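Local coordinates for proline dehydrogenase (Bradyrhizobium japonicum USDA 110, PDB 3HAZ), which oxidises proline to glutamate in two steps, joining an FAD-dependent proline dehydrogenase and an NAD-dependent 1-pyrroline-5-carboxylate dehydrogenase in one polypeptide, at the interface of chains A and B. Residues are numbered along the deposited sequence; one frame, centred on the assembly and turned at random. Chains: chain A/B, Proline dehydrogenase.

Contacts 1 and 2 are neighbouring stretches of one two-fold interface, their centres about 10 Å apart, and each has a twin with the chains exchanged. Both use strands 641-649 and 978-986 of chain B, and they share A:Gly938 and A:Ile940. Contact 1 joins strand 978-986 to strand 939-942 of chain A; contact 2 continues the same junction towards the end of helix 925-934. Their centres lie about 13 and 12 Å from the predicted active-site residue A:Glu760, so the partner's strands pack close enough that they may support the region around the aldehyde dehydrogenase active site.

Contact 1: the interface of chains A and B. Residues chain A 938-940, 952-955, 967; chain B 635, 641, 643, 645, 982-984.
The methyl end of B:Met635 meets the ring of A:Pro955 tip to tip, CE to CG at 3.7 Å. Bends at chi2 and chi3 let the flexible, unbranched thioether fold its methyl onto the rigid proline ring, with A:Gly952 O alongside CE. Next to it, CG1 of A:Val953, anti to its backbone N (chi1 178°), packs obliquely on the amide of B:Asn643. The methyl CG2 of B:Thr982 lies near CA of A:Gln954.

Outward, the backbone takes over: strand 939-942 of A pairs in parallel with strand 978-986 of B, joining the chains edge to edge across the two-fold interface of the aldehyde dehydrogenase-family part. B:Thr982 N donates to A:Gly938 O and A:Ile940 N to B:Thr982 O; B:Thr984 N donates to A:Ile940 O at 2.8 Å. All three bonds are nearly straight and close to the C=O axes. The OG1 hydroxyl of B:Thr982 stands beside its own backbone N (chi1 -56°) and donates to a lone pair of A:Pro955 O at 2.9 Å. That carbonyl oxygen, A:Pro955 O, also accepts from A:Asn939 ND2 and, at 2.8 Å, from the side-chain amine NZ of A:Lys967; a lysine suits this place because it can also serve A:Gly938 O, approaching above the carbonyl plane. Its likely positive charge may polarise both carbonyls.

At the rim A:Gln954 bends at chi2 (100°) and crosses B:Asn643 obliquely, its NE2 giving a hydrogen bond of 2.8 Å to the amide oxygen OD1, from above that amide's plane. B:Thr984 OG1 donates to the same OD1, in plane, while B:Asn643 ND2 donates to B:Glu641 OE1 at 2.9 Å, so both ends of the asparagine are fixed. An alanine here would remove the acceptor of A:Gln954 and B:Thr984 and would probably loosen both, along with the B:Glu641 carboxylate. A water bridges A:Gln954 and B:Glu641, lying 2.7 Å from B:Glu641 OE1.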
loop_
_atom_site.group_PDB
_atom_site.type_symbol
_atom_site.label_atom_id
_atom_site.label_comp_id
_atom_site.label_asym_id
_atom_site.label_seq_id
_atom_site.Cartn_x
_atom_site.Cartn_y
_atom_site.Cartn_z
ATOM N N GLY A 938 0.594 33.554 -23.808
ATOM C CA GLY A 938 0.730 33.014 -22.461
ATOM C C GLY A 938 -0.529 32.388 -21.873
ATOM O O GLY A 938 -0.466 31.366 -21.190
ATOM N N ASN A 939 -1.679 33.004 -22.134
ATOM C CA ASN A 939 -2.938 32.538 -21.568
ATOM C C ASN A 939 -4.002 32.439 -22.650
ATOM O O ASN A 939 -4.370 33.443 -23.273
ATOM C CB ASN A 939 -3.406 33.464 -20.437
ATOM C CG ASN A 939 -2.582 33.298 -19.162
ATOM O OD1 ASN A 939 -1.502 33.872 -19.024
ATOM N ND2 ASN A 939 -3.103 32.522 -18.219
ATOM N N ILE A 940 -4.463 31.216 -22.889
ATOM C CA ILE A 940 -5.496 30.949 -23.886
ATOM C C ILE A 940 -6.780 30.553 -23.164
ATOM O O ILE A 940 -6.784 29.666 -22.305
ATOM C CB ILE A 940 -5.034 29.852 -24.876
ATOM C CG1 ILE A 940 -3.744 30.303 -25.579
ATOM C CG2 ILE A 940 -6.126 29.514 -25.895
ATOM C CD1 ILE A 940 -3.181 29.289 -26.545
ATOM N N GLY A 952 -2.937 30.327 -8.920
ATOM C CA GLY A 952 -2.780 28.896 -8.754
ATOM C C GLY A 952 -3.654 28.090 -9.696
ATOM O O GLY A 952 -3.549 26.865 -9.748
ATOM N N VAL A 953 -4.518 28.773 -10.440
ATOM C CA VAL A 953 -5.425 28.103 -11.373
ATOM C C VAL A 953 -5.071 28.474 -12.811
ATOM O O VAL A 953 -4.833 27.600 -13.642
ATOM C CB VAL A 953 -6.888 28.467 -11.073
ATOM C CG1 VAL A 953 -7.838 27.804 -12.085
ATOM C CG2 VAL A 953 -7.238 28.068 -9.641
ATOM N N GLN A 954 -5.042 29.772 -13.099
ATOM C CA GLN A 954 -4.490 30.262 -14.357
ATOM C C GLN A 954 -3.208 31.050 -14.098
ATOM O O GLN A 954 -3.251 32.276 -13.954
ATOM C CB GLN A 954 -5.493 31.143 -15.120
ATOM C CG GLN A 954 -6.729 30.393 -15.611
ATOM C CD GLN A 954 -7.931 30.595 -14.717
ATOM O OE1 GLN A 954 -8.036 31.611 -14.028
ATOM N NE2 GLN A 954 -8.861 29.636 -14.736
ATOM N N PRO A 955 -2.065 30.350 -14.011
ATOM C CA PRO A 955 -0.795 31.087 -13.938
ATOM C C PRO A 955 -0.797 32.085 -15.078
ATOM O O PRO A 955 -1.059 31.708 -16.221
ATOM C CB PRO A 955 0.255 29.999 -14.162
ATOM C CG PRO A 955 -0.399 28.751 -13.606
ATOM C CD PRO A 955 -1.868 28.889 -13.952
ATOM N N LYS A 967 5.574 33.042 -14.973
ATOM C CA LYS A 967 4.186 33.447 -14.782
ATOM C C LYS A 967 3.868 33.679 -13.309
ATOM O O LYS A 967 4.079 32.799 -12.482
ATOM C CB LYS A 967 3.243 32.366 -15.330
ATOM C CG LYS A 967 3.059 32.349 -16.851
ATOM C CD LYS A 967 2.344 31.052 -17.245
ATOM C CE LYS A 967 1.661 31.121 -18.617
ATOM N NZ LYS A 967 0.481 32.009 -18.585
ATOM N N MET B 635 -3.964 22.026 -13.401
ATOM C CA MET B 635 -4.078 22.950 -12.285
ATOM C C MET B 635 -5.422 22.741 -11.598
ATOM O O MET B 635 -6.408 22.431 -12.253
ATOM C CB MET B 635 -3.950 24.398 -12.764
ATOM C CG MET B 635 -2.808 24.630 -13.743
ATOM S SD MET B 635 -1.177 24.426 -12.999
ATOM C CE MET B 635 -1.278 25.666 -11.711
ATOM N N GLU B 641 -14.469 23.288 -15.862
ATOM C CA GLU B 641 -13.355 24.022 -16.453
ATOM C C GLU B 641 -12.075 23.224 -16.349
ATOM O O GLU B 641 -11.804 22.619 -15.320
ATOM C CB GLU B 641 -13.167 25.372 -15.752
ATOM C CG GLU B 641 -12.189 26.317 -16.436
ATOM C CD GLU B 641 -11.998 27.621 -15.648
ATOM O OE1 GLU B 641 -11.230 27.621 -14.658
ATOM O OE2 GLU B 641 -12.625 28.641 -16.015
ATOM N N ASN B 643 -7.807 23.495 -16.691
ATOM C CA ASN B 643 -6.680 24.412 -16.688
ATOM C C ASN B 643 -5.385 23.623 -16.747
ATOM O O ASN B 643 -5.102 22.826 -15.856
ATOM C CB ASN B 643 -6.708 25.291 -15.437
ATOM C CG ASN B 643 -7.908 26.221 -15.410
ATOM O OD1 ASN B 643 -7.867 27.326 -15.960
ATOM N ND2 ASN B 643 -8.988 25.777 -14.770
ATOM N N LEU B 645 -1.115 23.682 -17.656
ATOM C CA LEU B 645 0.124 24.441 -17.826
ATOM C C LEU B 645 1.104 23.638 -18.671
ATOM O O LEU B 645 1.386 22.473 -18.380
ATOM C CB LEU B 645 0.747 24.766 -16.457
ATOM C CG LEU B 645 1.997 25.657 -16.417
ATOM C CD1 LEU B 645 1.758 26.971 -17.146
ATOM C CD2 LEU B 645 2.455 25.925 -14.979
ATOM N N THR B 982 -0.636 28.697 -20.451
ATOM C CA THR B 982 -1.799 28.178 -19.754
ATOM C C THR B 982 -2.986 28.100 -20.707
ATOM O O THR B 982 -3.322 29.078 -21.379
ATOM C CB THR B 982 -2.174 29.057 -18.557
ATOM O OG1 THR B 982 -1.043 29.187 -17.689
ATOM C CG2 THR B 982 -3.359 28.450 -17.795
ATOM N N VAL B 983 -3.607 26.929 -20.775
ATOM C CA VAL B 983 -4.817 26.753 -21.571
ATOM C C VAL B 983 -5.999 26.485 -20.653
ATOM O O VAL B 983 -6.005 25.522 -19.879
ATOM C CB VAL B 983 -4.681 25.599 -22.582
ATOM C CG1 VAL B 983 -6.024 25.316 -23.257
ATOM C CG2 VAL B 983 -3.616 25.921 -23.612
ATOM N N THR B 984 -6.989 27.359 -20.732
ATOM C CA THR B 984 -8.181 27.266 -19.908
ATOM C C THR B 984 -9.387 27.036 -20.802
ATOM O O THR B 984 -9.687 27.857 -21.669
ATOM C CB THR B 984 -8.393 28.561 -19.098
ATOM O OG1 THR B 984 -7.255 28.790 -18.255
ATOM C CG2 THR B 984 -9.664 28.476 -18.253
HETATM O O HOH W 1 -5.419 30.773 -19.303
HETATM O O HOH W 2 -11.045 29.431 -12.685
#

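Contact 2: the interface of chains A and B. Residues chain A 932-933, 935-938, 940, 959; chain B 648, 979-981.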
loop_
_atom_site.group_PDB
_atom_site.type_symbol
_atom_site.label_atom_id
_atom_site.label_comp_id
_atom_site.label_asym_id
_atom_site.label_seq_id
_atom_site.Cartn_x
_atom_site.Cartn_y
_atom_site.Cartn_z
ATOM N N ILE A 932 -4.255 26.684 -30.802
ATOM C CA ILE A 932 -3.345 26.554 -29.664
ATOM C C ILE A 932 -1.943 26.149 -30.127
ATOM O O ILE A 932 -0.947 26.717 -29.683
ATOM C CB ILE A 932 -3.862 25.526 -28.639
ATOM C CG1 ILE A 932 -5.134 26.036 -27.959
ATOM C CG2 ILE A 932 -2.791 25.208 -27.587
ATOM C CD1 ILE A 932 -5.864 24.957 -27.162
ATOM N N ASP A 933 -1.880 25.167 -31.020
ATOM C CA ASP A 933 -0.611 24.684 -31.557
ATOM C C ASP A 933 0.185 25.817 -32.188
ATOM O O ASP A 933 1.407 25.893 -32.048
ATOM C CB ASP A 933 -0.855 23.605 -32.619
ATOM C CG ASP A 933 0.428 23.168 -33.317
ATOM O OD1 ASP A 933 1.188 22.383 -32.710
ATOM O OD2 ASP A 933 0.669 23.598 -34.472
ATOM N N VAL A 935 -0.142 29.382 -31.915
ATOM C CA VAL A 935 0.186 30.609 -31.191
ATOM C C VAL A 935 1.054 30.366 -29.951
ATOM O O VAL A 935 1.066 29.269 -29.387
ATOM C CB VAL A 935 -1.089 31.377 -30.792
ATOM C CG1 VAL A 935 -1.949 31.636 -32.018
ATOM C CG2 VAL A 935 -1.874 30.598 -29.747
ATOM N N GLN A 936 1.780 31.397 -29.530
ATOM C CA GLN A 936 2.688 31.283 -28.391
ATOM C C GLN A 936 2.206 32.073 -27.171
ATOM O O GLN A 936 2.907 32.183 -26.165
ATOM C CB GLN A 936 4.096 31.737 -28.791
ATOM C CG GLN A 936 4.970 30.628 -29.357
ATOM C CD GLN A 936 6.421 31.058 -29.521
ATOM O OE1 GLN A 936 6.757 31.809 -30.436
ATOM N NE2 GLN A 936 7.287 30.577 -28.634
ATOM N N VAL A 937 1.005 32.623 -27.282
ATOM C CA VAL A 937 0.382 33.429 -26.236
ATOM C C VAL A 937 0.422 32.758 -24.863
ATOM O O VAL A 937 0.276 31.546 -24.761
ATOM C CB VAL A 937 -1.083 33.710 -26.624
ATOM C CG1 VAL A 937 -1.753 34.588 -25.593
ATOM C CG2 VAL A 937 -1.122 34.373 -27.998
ATOM N N GLY A 938 0.594 33.554 -23.808
ATOM C CA GLY A 938 0.730 33.014 -22.461
ATOM C C GLY A 938 -0.529 32.388 -21.873
ATOM O O GLY A 938 -0.466 31.366 -21.190
ATOM N N ILE A 940 -4.463 31.216 -22.889
ATOM C CA ILE A 940 -5.496 30.949 -23.886
ATOM C C ILE A 940 -6.780 30.553 -23.164
ATOM O O ILE A 940 -6.784 29.666 -22.305
ATOM C CB ILE A 940 -5.034 29.852 -24.876
ATOM C CG1 ILE A 940 -3.744 30.303 -25.579
ATOM C CG2 ILE A 940 -6.126 29.514 -25.895
ATOM C CD1 ILE A 940 -3.181 29.289 -26.545
ATOM N N ASN A 959 4.464 36.318 -23.295
ATOM C CA ASN A 959 5.817 36.360 -23.830
ATOM C C ASN A 959 5.903 37.343 -24.984
ATOM O O ASN A 959 4.995 38.157 -25.184
ATOM C CB ASN A 959 6.254 34.964 -24.262
ATOM C CG ASN A 959 5.099 34.134 -24.776
ATOM O OD1 ASN A 959 4.700 33.145 -24.154
ATOM N ND2 ASN A 959 4.533 34.546 -25.906
ATOM N N ARG B 648 6.744 25.473 -23.591
ATOM C CA ARG B 648 7.060 25.392 -25.008
ATOM C C ARG B 648 8.397 26.040 -25.308
ATOM O O ARG B 648 8.853 26.906 -24.561
ATOM C CB ARG B 648 5.967 26.070 -25.833
ATOM C CG ARG B 648 4.561 25.658 -25.462
ATOM C CD ARG B 648 3.530 26.403 -26.301
ATOM N NE ARG B 648 3.844 26.354 -27.728
ATOM C CZ ARG B 648 2.929 26.376 -28.693
ATOM N NH1 ARG B 648 1.637 26.439 -28.385
ATOM N NH2 ARG B 648 3.305 26.326 -29.966
ATOM N N THR B 979 9.048 28.734 -22.414
ATOM C CA THR B 979 8.061 29.697 -21.965
ATOM C C THR B 979 6.820 28.934 -21.534
ATOM O O THR B 979 6.520 27.873 -22.082
ATOM C CB THR B 979 7.719 30.730 -23.071
ATOM O OG1 THR B 979 6.805 31.704 -22.557
ATOM C CG2 THR B 979 7.091 30.045 -24.277
ATOM N N GLU B 980 6.108 29.463 -20.544
ATOM C CA GLU B 980 4.892 28.818 -20.058
ATOM C C GLU B 980 3.667 29.198 -20.892
ATOM O O GLU B 980 3.555 30.321 -21.394
ATOM C CB GLU B 980 4.627 29.194 -18.599
ATOM C CG GLU B 980 5.739 28.842 -17.622
ATOM C CD GLU B 980 5.570 29.563 -16.292
ATOM O OE1 GLU B 980 4.766 29.103 -15.455
ATOM O OE2 GLU B 980 6.231 30.602 -16.092
ATOM N N GLN B 981 2.740 28.258 -21.018
ATOM C CA GLN B 981 1.459 28.530 -21.647
ATOM C C GLN B 981 0.342 27.890 -20.839
ATOM O O GLN B 981 0.365 26.692 -20.570
ATOM C CB GLN B 981 1.434 28.005 -23.084
ATOM C CG GLN B 981 0.124 28.289 -23.822
ATOM C CD GLN B 981 0.264 28.124 -25.327
ATOM O OE1 GLN B 981 0.237 27.010 -25.846
ATOM N NE2 GLN B 981 0.424 29.242 -26.035
#
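This patch of the two-fold interface in the aldehyde dehydrogenase-family part of the protein is a polar clasp, in which side chains on two strands of chain B hold backbone carbonyls at the end of helix 925-934 and in the loop after it, tying the two copies together. B:Arg648 extends from strand 641-649, bending at chi3 (49°), and presents the edge of its guanidinium. NH1 donates to A:Ile932 O and NH2 to A:Asp933 O at 2.9 Å, with both oxygens near the guanidinium plane. Arginine suits a helix's C-terminal end, where its positive charge is likely to complement the carbonyls; the A:Asp933 carboxylate stays apart, its OD1 5.2 Å from B:Arg648 NH2.

B:Gln981, itself in contact with chain A, also steadies the guanidinium: its OE1 takes a hydrogen bond from B:Arg648 NH1 at 3.0 Å on a lone pair. Its CG is anti to the backbone N (chi1 -179°) and the chain continues extended. B:Gln981 NE2 donates to a lone pair of A:Val937 O at 2.6 Å, nearly straight. Glutamine fits because one amide both accepts and donates, while A:Ile940 CD1 packs obliquely against it.

Back at the start of strand 978-986, the side chain of B:Thr979 crosses that of A:Asn959 at about a right angle, its hydroxyl OG1 donating to OD1 at 3.0 Å from above the amide plane. A:Asn959 ND2 donates to the backbone O of the poorly ordered A:Gln936, which may help to brace this loop.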